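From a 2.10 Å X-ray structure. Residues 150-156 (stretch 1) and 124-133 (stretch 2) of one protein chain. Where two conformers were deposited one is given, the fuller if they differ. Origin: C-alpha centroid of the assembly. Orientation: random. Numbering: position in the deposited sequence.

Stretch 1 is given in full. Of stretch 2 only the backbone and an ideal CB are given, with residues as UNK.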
# COMPACT_ATOMS: atom_id res chain seq x y z
N ILE A 150 6.16 -6.33 -17.46
CA ILE A 150 4.73 -6.00 -17.39
C ILE A 150 4.18 -6.11 -15.95
O ILE A 150 3.44 -5.23 -15.51
CB ILE A 150 3.88 -6.84 -18.40
CG1 ILE A 150 2.53 -6.15 -18.68
CG2 ILE A 150 3.69 -8.32 -18.01
CD1 ILE A 150 2.54 -5.35 -19.91
N GLU A 151 4.54 -7.16 -15.20
CA GLU A 151 3.98 -7.34 -13.86
C GLU A 151 4.47 -6.27 -12.87
O GLU A 151 3.71 -5.85 -12.00
CB GLU A 151 4.24 -8.74 -13.31
CG GLU A 151 3.19 -9.05 -12.26
CD GLU A 151 3.35 -10.33 -11.47
OE1 GLU A 151 3.63 -11.37 -12.10
OE2 GLU A 151 3.11 -10.30 -10.24
N LEU A 152 5.72 -5.81 -13.02
CA LEU A 152 6.28 -4.75 -12.19
C LEU A 152 5.53 -3.45 -12.51
O LEU A 152 5.19 -2.70 -11.61
CB LEU A 152 7.80 -4.60 -12.44
CG LEU A 152 8.52 -3.46 -11.70
CD1 LEU A 152 8.29 -3.48 -10.18
CD2 LEU A 152 9.99 -3.46 -12.02
N MSE A 153 5.25 -3.22 -13.79
CA MSE A 153 4.53 -2.02 -14.20
C MSE A 153 3.09 -2.05 -13.63
O MSE A 153 2.64 -1.02 -13.17
CB MSE A 153 4.54 -1.88 -15.73
CG MSE A 153 5.97 -1.68 -16.29
SE MSE A 153 5.92 -1.42 -18.20
CE MSE A 153 5.43 0.42 -18.26
N GLN A 154 2.39 -3.22 -13.65
CA GLN A 154 1.02 -3.27 -13.10
C GLN A 154 1.07 -3.06 -11.59
O GLN A 154 0.23 -2.30 -11.09
CB GLN A 154 0.23 -4.55 -13.46
CG GLN A 154 -1.27 -4.40 -13.13
CD GLN A 154 -2.22 -5.44 -13.69
OE1 GLN A 154 -1.91 -6.19 -14.62
NE2 GLN A 154 -3.44 -5.47 -13.15
N ASP A 155 2.05 -3.65 -10.86
CA ASP A 155 2.16 -3.42 -9.41
C ASP A 155 2.41 -1.95 -9.16
O ASP A 155 1.89 -1.39 -8.20
CB ASP A 155 3.30 -4.24 -8.79
CG ASP A 155 2.96 -5.70 -8.53
OD1 ASP A 155 1.78 -6.07 -8.69
OD2 ASP A 155 3.89 -6.47 -8.19
N ASN A 156 3.22 -1.32 -10.03
CA ASN A 156 3.54 0.08 -9.89
C ASN A 156 2.27 0.92 -10.05
O ASN A 156 2.07 1.82 -9.24
CB ASN A 156 4.64 0.50 -10.87
CG ASN A 156 4.96 1.95 -10.75
OD1 ASN A 156 5.54 2.41 -9.75
ND2 ASN A 156 4.42 2.69 -11.69
N UNK A 124 -7.38 -11.23 -9.25
CA UNK A 124 -7.80 -9.84 -9.35
C UNK A 124 -6.91 -9.06 -10.35
O UNK A 124 -7.43 -8.31 -11.18
CB UNK A 124 -7.76 -9.18 -7.97
N UNK A 125 -5.59 -9.28 -10.29
CA UNK A 125 -4.58 -8.60 -11.10
C UNK A 125 -4.65 -8.98 -12.58
O UNK A 125 -4.73 -8.08 -13.43
CB UNK A 125 -3.18 -8.92 -10.56
N UNK A 126 -4.58 -10.28 -12.90
CA UNK A 126 -4.53 -10.75 -14.29
C UNK A 126 -5.90 -11.10 -14.85
O UNK A 126 -6.05 -11.16 -16.08
CB UNK A 126 -3.62 -11.97 -14.39
N UNK A 127 -6.89 -11.32 -13.98
CA UNK A 127 -8.23 -11.68 -14.44
C UNK A 127 -9.13 -10.47 -14.52
O UNK A 127 -9.37 -9.94 -15.61
CB UNK A 127 -8.85 -12.73 -13.52
N UNK A 128 -9.56 -9.99 -13.35
CA UNK A 128 -10.45 -8.84 -13.21
C UNK A 128 -9.81 -7.57 -13.82
O UNK A 128 -10.50 -6.83 -14.52
CB UNK A 128 -10.78 -8.61 -11.73
N UNK A 129 -8.53 -7.32 -13.55
CA UNK A 129 -7.87 -6.12 -14.05
C UNK A 129 -6.87 -6.44 -15.16
O UNK A 129 -5.91 -5.69 -15.38
CB UNK A 129 -7.16 -5.40 -12.90
N UNK A 130 -7.15 -7.52 -15.91
CA UNK A 130 -6.34 -7.97 -17.05
C UNK A 130 -6.20 -6.92 -18.14
O UNK A 130 -5.18 -6.88 -18.85
CB UNK A 130 -6.95 -9.24 -17.65
N UNK A 131 -7.22 -6.04 -18.29
CA UNK A 131 -7.22 -5.00 -19.32
C UNK A 131 -6.08 -3.99 -19.09
O UNK A 131 -5.68 -3.33 -20.05
CB UNK A 131 -8.57 -4.28 -19.34
N UNK A 132 -5.60 -3.85 -17.82
CA UNK A 132 -4.53 -2.89 -17.49
C UNK A 132 -3.25 -3.30 -18.20
O UNK A 132 -2.64 -2.45 -18.86
CB UNK A 132 -4.30 -2.81 -15.98
N UNK A 133 -2.85 -4.58 -18.10
CA UNK A 133 -1.66 -5.10 -18.78
C UNK A 133 -1.83 -4.98 -20.31
O UNK A 133 -0.85 -4.73 -21.00
CB UNK A 133 -1.41 -6.56 -18.38

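Stretch 1 is a helix whose largest share of the contact is Gln-154, chi1 and chi2 both t, its amide pushed into a kinked stretch of backbone; several of the other contacts lie near it.

Position 124 is helical, and its CB finds nothing of stretch 1 within 5.5 Å. The contact sets little limit here, and the residue is Ala-124.

Position 125 has its ideal CB 4.3 Å from Gln-154 NE2. Its carbonyl is already claimed: Gln-154 NE2 donates to the O of 125 at 2.9 Å. CA-to-CB points toward stretch 1, and a chain from here passes beside the amide toward the acidic ends of Glu-151 and Asp-155. A long flexible chain would suit, whether apolar or basic. The residue is Met-125, a selenomethionine, extended through chi1 and chi2 (both t) and turned at chi3 (m). Its SE lies 3.8 Å from Glu-151 OE2 and its CE 3.6 Å from Asp-155 OD1, so it packs against the carboxylates without pairing with them.

Position 126 sets its CB sideways, with nothing of stretch 1 within 5.5 Å of the ideal CB, so only a side chain of some length could reach back; polar, basic or aromatic types would all do. His-126 does so, and its ring meets Glu-151 edge-on, His-126 NE2 4.0 Å from Glu-151 CG.

Position 127 is out of reach, with phi/psi of -97/-74; stretch 1 asks nothing of it, and it is Gly-127. Position 128 is equally remote and tolerant; it is Ile-128.

At 129 the chain leaves helical geometry (-108/29) after a wider pi-type turn, closed by the N of 129 bonding to Ala-124 O at 2.8 Å. This residue's carbonyl O takes a second, weak hydrogen bond from Gln-154 NE2, at 3.3 Å. The ideal CB is 3.7 Å from that same nitrogen and leaves little room beside the amide, so a chain that turns away from it would suit, aliphatic among others. Leu-129 fits: its CB stays near NE2 while its branches extend elsewhere.

At 130 CA-to-CB would point away, and an ideal CB would lie 2.6 Å from His-126 O, a clash. The backbone calls for glycine, and Gly-130 is there.

Position 131 points away, so stretch 1 sets no limit on its size; it is Phe-131.

Position 132 points toward stretch 1, its ideal CB 4.0 Å from Gln-154 NE2, with the aliphatic part of that side chain close by; a branched apolar residue could cover it, though others could too. Ile-132 answers, its CG2 4.0 Å from Gln-154 CG.

Position 133 has its CB 3.8 Å from Gln-154 OE1 and 4.0 Å from Ile-150 CG1, so a small residue suits. Ala-133 packs its methyl there, while its O lies 3.6 Å from Ile-150 CD1.

Stretch 2 (124-133) AMHGILGFIA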
# COMPACT_ATOMS: atom_id res chain seq x y z
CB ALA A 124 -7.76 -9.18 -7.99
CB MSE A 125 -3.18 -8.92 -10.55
CG MSE A 125 -2.09 -7.95 -11.01
SE MSE A 125 -0.27 -8.62 -10.61
CE MSE A 125 -0.44 -8.96 -8.63
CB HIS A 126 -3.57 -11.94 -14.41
CG HIS A 126 -2.23 -11.67 -13.80
ND1 HIS A 126 -1.76 -12.43 -12.74
CD2 HIS A 126 -1.35 -10.68 -14.05
CE1 HIS A 126 -0.59 -11.90 -12.41
NE2 HIS A 126 -0.31 -10.83 -13.16
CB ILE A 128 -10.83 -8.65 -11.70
CG1 ILE A 128 -11.65 -9.89 -11.21
CG2 ILE A 128 -11.63 -7.35 -11.51
CD1 ILE A 128 -11.97 -9.95 -9.67
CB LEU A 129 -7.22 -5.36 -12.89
CG LEU A 129 -8.24 -4.84 -11.83
CD1 LEU A 129 -7.60 -4.65 -10.50
CD2 LEU A 129 -8.95 -3.56 -12.30
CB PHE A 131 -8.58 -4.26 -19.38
CG PHE A 131 -8.88 -3.33 -18.23
CD1 PHE A 131 -9.52 -3.79 -17.08
CD2 PHE A 131 -8.50 -1.99 -18.28
CE1 PHE A 131 -9.76 -2.94 -16.01
CE2 PHE A 131 -8.74 -1.14 -17.20
CZ PHE A 131 -9.37 -1.62 -16.07
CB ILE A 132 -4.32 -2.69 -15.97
CG1 ILE A 132 -5.54 -1.98 -15.34
CG2 ILE A 132 -3.03 -1.88 -15.70
CD1 ILE A 132 -5.52 -1.89 -13.77
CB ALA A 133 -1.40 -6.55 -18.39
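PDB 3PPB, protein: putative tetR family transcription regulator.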